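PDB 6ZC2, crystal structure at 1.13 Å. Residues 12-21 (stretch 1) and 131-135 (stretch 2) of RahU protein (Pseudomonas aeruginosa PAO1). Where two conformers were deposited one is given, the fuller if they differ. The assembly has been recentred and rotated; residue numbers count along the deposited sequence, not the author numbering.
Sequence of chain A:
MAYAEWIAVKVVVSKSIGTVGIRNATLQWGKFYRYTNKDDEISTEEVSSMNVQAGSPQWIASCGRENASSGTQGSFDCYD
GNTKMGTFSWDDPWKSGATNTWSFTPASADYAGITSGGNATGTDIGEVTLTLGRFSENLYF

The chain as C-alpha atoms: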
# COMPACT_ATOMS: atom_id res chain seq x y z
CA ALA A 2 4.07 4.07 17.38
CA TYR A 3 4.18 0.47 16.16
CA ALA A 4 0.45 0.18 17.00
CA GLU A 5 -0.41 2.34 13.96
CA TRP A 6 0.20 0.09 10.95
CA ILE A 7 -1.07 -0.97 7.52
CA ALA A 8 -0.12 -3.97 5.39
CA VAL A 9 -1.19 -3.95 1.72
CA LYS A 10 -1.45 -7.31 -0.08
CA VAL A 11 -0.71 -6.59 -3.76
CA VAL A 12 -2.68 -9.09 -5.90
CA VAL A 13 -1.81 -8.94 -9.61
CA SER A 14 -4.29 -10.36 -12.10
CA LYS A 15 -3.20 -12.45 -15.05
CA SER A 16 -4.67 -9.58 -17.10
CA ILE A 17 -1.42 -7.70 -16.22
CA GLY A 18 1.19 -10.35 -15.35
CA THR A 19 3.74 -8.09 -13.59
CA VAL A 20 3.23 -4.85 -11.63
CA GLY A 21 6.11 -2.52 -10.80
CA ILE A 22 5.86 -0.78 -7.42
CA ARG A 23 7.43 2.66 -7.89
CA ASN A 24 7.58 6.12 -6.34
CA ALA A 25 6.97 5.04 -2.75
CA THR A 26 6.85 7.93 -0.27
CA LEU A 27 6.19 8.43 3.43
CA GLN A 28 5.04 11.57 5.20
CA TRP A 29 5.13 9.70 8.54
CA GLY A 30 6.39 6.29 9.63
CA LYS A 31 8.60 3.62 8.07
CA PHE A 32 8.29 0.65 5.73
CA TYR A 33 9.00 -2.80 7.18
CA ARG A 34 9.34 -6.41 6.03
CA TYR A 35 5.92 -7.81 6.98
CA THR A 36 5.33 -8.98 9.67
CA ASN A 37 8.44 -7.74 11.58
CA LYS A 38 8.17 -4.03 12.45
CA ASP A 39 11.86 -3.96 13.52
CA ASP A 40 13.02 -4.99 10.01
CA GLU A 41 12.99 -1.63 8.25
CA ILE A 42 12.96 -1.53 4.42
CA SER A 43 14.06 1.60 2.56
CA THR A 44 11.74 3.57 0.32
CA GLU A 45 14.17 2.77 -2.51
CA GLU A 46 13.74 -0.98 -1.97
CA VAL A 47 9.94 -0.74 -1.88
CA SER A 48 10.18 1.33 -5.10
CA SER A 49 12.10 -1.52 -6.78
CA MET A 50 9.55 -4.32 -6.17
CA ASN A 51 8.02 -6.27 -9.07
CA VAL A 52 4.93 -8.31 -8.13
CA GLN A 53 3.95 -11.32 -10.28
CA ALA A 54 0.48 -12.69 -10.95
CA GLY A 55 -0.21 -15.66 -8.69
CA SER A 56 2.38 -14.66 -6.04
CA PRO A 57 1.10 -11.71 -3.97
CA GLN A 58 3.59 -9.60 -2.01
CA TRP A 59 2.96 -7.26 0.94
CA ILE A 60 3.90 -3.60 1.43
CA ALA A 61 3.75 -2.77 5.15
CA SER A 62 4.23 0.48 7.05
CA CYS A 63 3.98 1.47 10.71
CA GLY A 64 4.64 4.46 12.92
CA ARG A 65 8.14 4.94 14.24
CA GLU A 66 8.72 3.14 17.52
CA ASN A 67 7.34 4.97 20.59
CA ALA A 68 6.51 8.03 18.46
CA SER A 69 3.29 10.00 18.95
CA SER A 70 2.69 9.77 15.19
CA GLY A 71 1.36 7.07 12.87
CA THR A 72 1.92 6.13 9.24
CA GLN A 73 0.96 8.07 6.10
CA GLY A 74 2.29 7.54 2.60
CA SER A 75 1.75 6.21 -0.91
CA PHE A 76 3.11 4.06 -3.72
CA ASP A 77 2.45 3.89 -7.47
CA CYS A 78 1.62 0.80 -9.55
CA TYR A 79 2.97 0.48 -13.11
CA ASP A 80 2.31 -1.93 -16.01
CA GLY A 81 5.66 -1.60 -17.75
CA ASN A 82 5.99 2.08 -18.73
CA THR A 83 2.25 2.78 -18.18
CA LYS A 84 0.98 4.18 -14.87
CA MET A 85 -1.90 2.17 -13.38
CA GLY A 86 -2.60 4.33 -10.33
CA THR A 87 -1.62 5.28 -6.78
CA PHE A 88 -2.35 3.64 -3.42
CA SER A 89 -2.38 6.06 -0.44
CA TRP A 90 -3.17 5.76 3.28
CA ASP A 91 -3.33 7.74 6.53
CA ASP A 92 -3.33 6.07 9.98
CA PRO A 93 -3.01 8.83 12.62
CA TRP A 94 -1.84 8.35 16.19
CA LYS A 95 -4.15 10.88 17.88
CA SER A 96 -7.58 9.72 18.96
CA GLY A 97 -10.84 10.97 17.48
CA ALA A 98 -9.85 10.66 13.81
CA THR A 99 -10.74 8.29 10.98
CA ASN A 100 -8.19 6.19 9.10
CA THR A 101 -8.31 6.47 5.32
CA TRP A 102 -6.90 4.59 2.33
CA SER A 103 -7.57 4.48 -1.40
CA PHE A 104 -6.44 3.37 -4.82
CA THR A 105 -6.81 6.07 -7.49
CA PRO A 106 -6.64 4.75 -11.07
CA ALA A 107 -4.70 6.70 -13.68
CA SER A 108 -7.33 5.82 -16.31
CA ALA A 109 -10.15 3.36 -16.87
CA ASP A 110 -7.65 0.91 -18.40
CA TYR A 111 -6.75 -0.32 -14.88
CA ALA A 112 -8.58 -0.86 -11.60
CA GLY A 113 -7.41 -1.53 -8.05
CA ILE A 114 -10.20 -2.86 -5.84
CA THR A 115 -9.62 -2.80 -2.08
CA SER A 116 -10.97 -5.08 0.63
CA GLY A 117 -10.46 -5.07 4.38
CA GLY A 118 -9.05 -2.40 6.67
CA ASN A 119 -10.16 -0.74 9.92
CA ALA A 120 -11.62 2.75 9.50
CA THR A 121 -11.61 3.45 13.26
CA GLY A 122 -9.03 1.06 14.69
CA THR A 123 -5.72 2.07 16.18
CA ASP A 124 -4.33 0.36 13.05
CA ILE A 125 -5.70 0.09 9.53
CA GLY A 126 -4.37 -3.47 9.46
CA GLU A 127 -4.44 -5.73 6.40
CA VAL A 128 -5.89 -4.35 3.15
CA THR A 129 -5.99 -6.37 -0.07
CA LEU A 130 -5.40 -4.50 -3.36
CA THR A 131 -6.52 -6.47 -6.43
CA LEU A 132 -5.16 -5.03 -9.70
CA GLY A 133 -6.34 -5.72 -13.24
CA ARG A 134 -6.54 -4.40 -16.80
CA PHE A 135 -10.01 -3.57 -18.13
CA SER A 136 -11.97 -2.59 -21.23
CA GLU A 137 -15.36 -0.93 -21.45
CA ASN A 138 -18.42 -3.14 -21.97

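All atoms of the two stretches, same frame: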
# COMPACT_ATOMS: atom_id res chain seq x y z
N VAL A 12 -2.20 -7.94 -5.13
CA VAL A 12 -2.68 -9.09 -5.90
C VAL A 12 -2.75 -8.68 -7.36
O VAL A 12 -3.56 -7.83 -7.74
CB VAL A 12 -4.04 -9.58 -5.39
CG1 VAL A 12 -4.56 -10.74 -6.25
CG2 VAL A 12 -3.96 -9.98 -3.91
N VAL A 13 -1.90 -9.27 -8.20
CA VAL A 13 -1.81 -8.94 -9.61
C VAL A 13 -2.60 -9.96 -10.42
O VAL A 13 -2.37 -11.17 -10.30
CB VAL A 13 -0.34 -8.90 -10.07
CG1 VAL A 13 -0.23 -8.65 -11.57
CG2 VAL A 13 0.45 -7.86 -9.26
N SER A 14 -3.52 -9.47 -11.24
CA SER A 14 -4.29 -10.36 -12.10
C SER A 14 -3.44 -10.83 -13.28
O SER A 14 -2.50 -10.16 -13.71
CB SER A 14 -5.51 -9.63 -12.65
OG SER A 14 -6.22 -10.48 -13.53
N LYS A 15 -3.79 -12.01 -13.80
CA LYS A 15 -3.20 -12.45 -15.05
C LYS A 15 -3.51 -11.50 -16.21
O LYS A 15 -2.84 -11.58 -17.24
CB LYS A 15 -3.61 -13.89 -15.37
CG LYS A 15 -2.82 -14.91 -14.55
CD LYS A 15 -2.98 -16.33 -15.06
CE LYS A 15 -1.80 -16.75 -15.92
NZ LYS A 15 -1.47 -18.19 -15.77
N SER A 16 -4.48 -10.59 -16.06
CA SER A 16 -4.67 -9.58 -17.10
C SER A 16 -3.49 -8.61 -17.20
O SER A 16 -3.41 -7.89 -18.21
CB SER A 16 -6.00 -8.83 -16.93
OG SER A 16 -6.06 -8.08 -15.72
N ILE A 17 -2.58 -8.59 -16.22
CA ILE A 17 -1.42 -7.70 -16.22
C ILE A 17 -0.10 -8.47 -16.20
O ILE A 17 0.86 -8.09 -16.89
CB ILE A 17 -1.46 -6.68 -15.06
CG1 ILE A 17 -2.76 -5.88 -15.09
CG2 ILE A 17 -0.26 -5.75 -15.14
CD1 ILE A 17 -2.91 -4.94 -13.92
N GLY A 18 -0.01 -9.54 -15.41
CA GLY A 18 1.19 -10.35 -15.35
C GLY A 18 2.25 -9.90 -14.35
O GLY A 18 2.63 -10.67 -13.45
N THR A 19 2.75 -8.67 -14.50
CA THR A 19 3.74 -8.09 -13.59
C THR A 19 3.35 -6.64 -13.31
O THR A 19 3.02 -5.90 -14.24
CB THR A 19 5.14 -8.09 -14.24
OG1 THR A 19 5.51 -9.42 -14.62
CG2 THR A 19 6.19 -7.51 -13.29
N VAL A 20 3.42 -6.24 -12.04
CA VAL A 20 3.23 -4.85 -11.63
C VAL A 20 4.51 -4.34 -10.98
O VAL A 20 5.04 -4.97 -10.05
CB VAL A 20 2.02 -4.69 -10.69
CG1 VAL A 20 2.01 -3.29 -10.06
CG2 VAL A 20 0.73 -4.95 -11.46
N GLY A 21 5.01 -3.20 -11.46
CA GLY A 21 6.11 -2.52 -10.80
C GLY A 21 5.59 -1.58 -9.73
O GLY A 21 4.71 -0.75 -9.99
N THR A 131 -6.45 -5.57 -5.29
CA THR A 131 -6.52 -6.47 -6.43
C THR A 131 -6.51 -5.66 -7.73
O THR A 131 -7.42 -4.85 -7.97
CB THR A 131 -7.77 -7.37 -6.33
OG1 THR A 131 -7.72 -8.11 -5.11
CG2 THR A 131 -7.82 -8.34 -7.50
N LEU A 132 -5.47 -5.87 -8.55
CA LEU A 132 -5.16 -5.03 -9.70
C LEU A 132 -5.40 -5.78 -11.00
O LEU A 132 -4.90 -6.90 -11.18
CB LEU A 132 -3.69 -4.61 -9.65
CG LEU A 132 -3.26 -3.77 -8.45
CD1 LEU A 132 -1.74 -3.77 -8.27
CD2 LEU A 132 -3.78 -2.34 -8.59
N GLY A 133 -6.11 -5.13 -11.93
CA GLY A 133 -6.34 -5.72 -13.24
C GLY A 133 -6.41 -4.68 -14.35
O GLY A 133 -6.46 -3.47 -14.11
N ARG A 134 -6.40 -5.20 -15.58
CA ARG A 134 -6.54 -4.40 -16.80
C ARG A 134 -7.93 -4.62 -17.37
O ARG A 134 -8.41 -5.76 -17.43
CB ARG A 134 -5.49 -4.83 -17.83
CG ARG A 134 -5.69 -4.27 -19.23
CD ARG A 134 -4.80 -3.06 -19.49
NE ARG A 134 -4.86 -2.60 -20.88
CZ ARG A 134 -3.97 -2.90 -21.81
NH1 ARG A 134 -4.11 -2.43 -23.05
NH2 ARG A 134 -2.93 -3.68 -21.52
N PHE A 135 -8.59 -3.53 -17.79
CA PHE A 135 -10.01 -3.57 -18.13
C PHE A 135 -10.30 -2.84 -19.43
O PHE A 135 -9.56 -1.96 -19.87
CB PHE A 135 -10.85 -2.95 -16.98
CG PHE A 135 -10.83 -3.77 -15.73
CD1 PHE A 135 -9.78 -3.67 -14.82
CD2 PHE A 135 -11.82 -4.71 -15.49
CE1 PHE A 135 -9.74 -4.46 -13.69
CE2 PHE A 135 -11.78 -5.50 -14.36
CZ PHE A 135 -10.74 -5.38 -13.46

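The most unusual feature of this contact is that a serine side chain takes over where the backbone pairing of two parallel strands stops. Arg134 N donates to Ser16 OG at 2.9 Å with an N-H...O angle of 176°, so a hydroxyl fills the acceptor role that a carbonyl would otherwise play.

Upstream, the pairing is conventional. Val12 lies beside Thr131 (CA to CA 4.7 Å) and Val13 beside Leu132 in parallel register. Leu132 uses both its polar backbone atoms: Leu132 N donates to Val12 O (2.9 Å, 166°), and Leu132 O accepts from Ser14 N (2.9 Å, 152°). Val12 O also receives a CA-H...O contact from Thr131 CA at 3.5 Å, with an angle of 143° at the hydrogen.

Beyond Val13, stretch 1 leaves the strand and turns. Ser14 O accepts from Ile17 N (3.0 Å) and Gly18 N (3.1 Å), while Ser16 N donates to Ser14 OG (3.1 Å, 176°). These bonds brace the turn that carries Ser16 and Ile17, whose CA-to-CB bonds point toward stretch 2. Gly18 adopts phi/psi of 88/-60°, where a CB would be jammed against the preceding carbonyl oxygen.

Side chains alternate across the sheet. Val12 and Thr131 share one face, with Val12 CB 4.0 Å from Thr131 OG1. Val13 and Leu132 point to the other, where Leu132, buried, contributes the largest covered area, 91 Å² of the 405 Å² summed over both stretches. Leu132 CD1 lies 4.2 Å from Val20 CG1, and Leu132 CB lies 4.4 Å from Ile17 CD1, both apolar contacts. Ile17 CD1 also reaches Gly133 C at 3.5 Å. At Gly133, Ser16 OG approaches Gly133 CA to 3.4 Å; an ideal CB on Gly133 would clash with Phe135 CE1 at 3.0 Å.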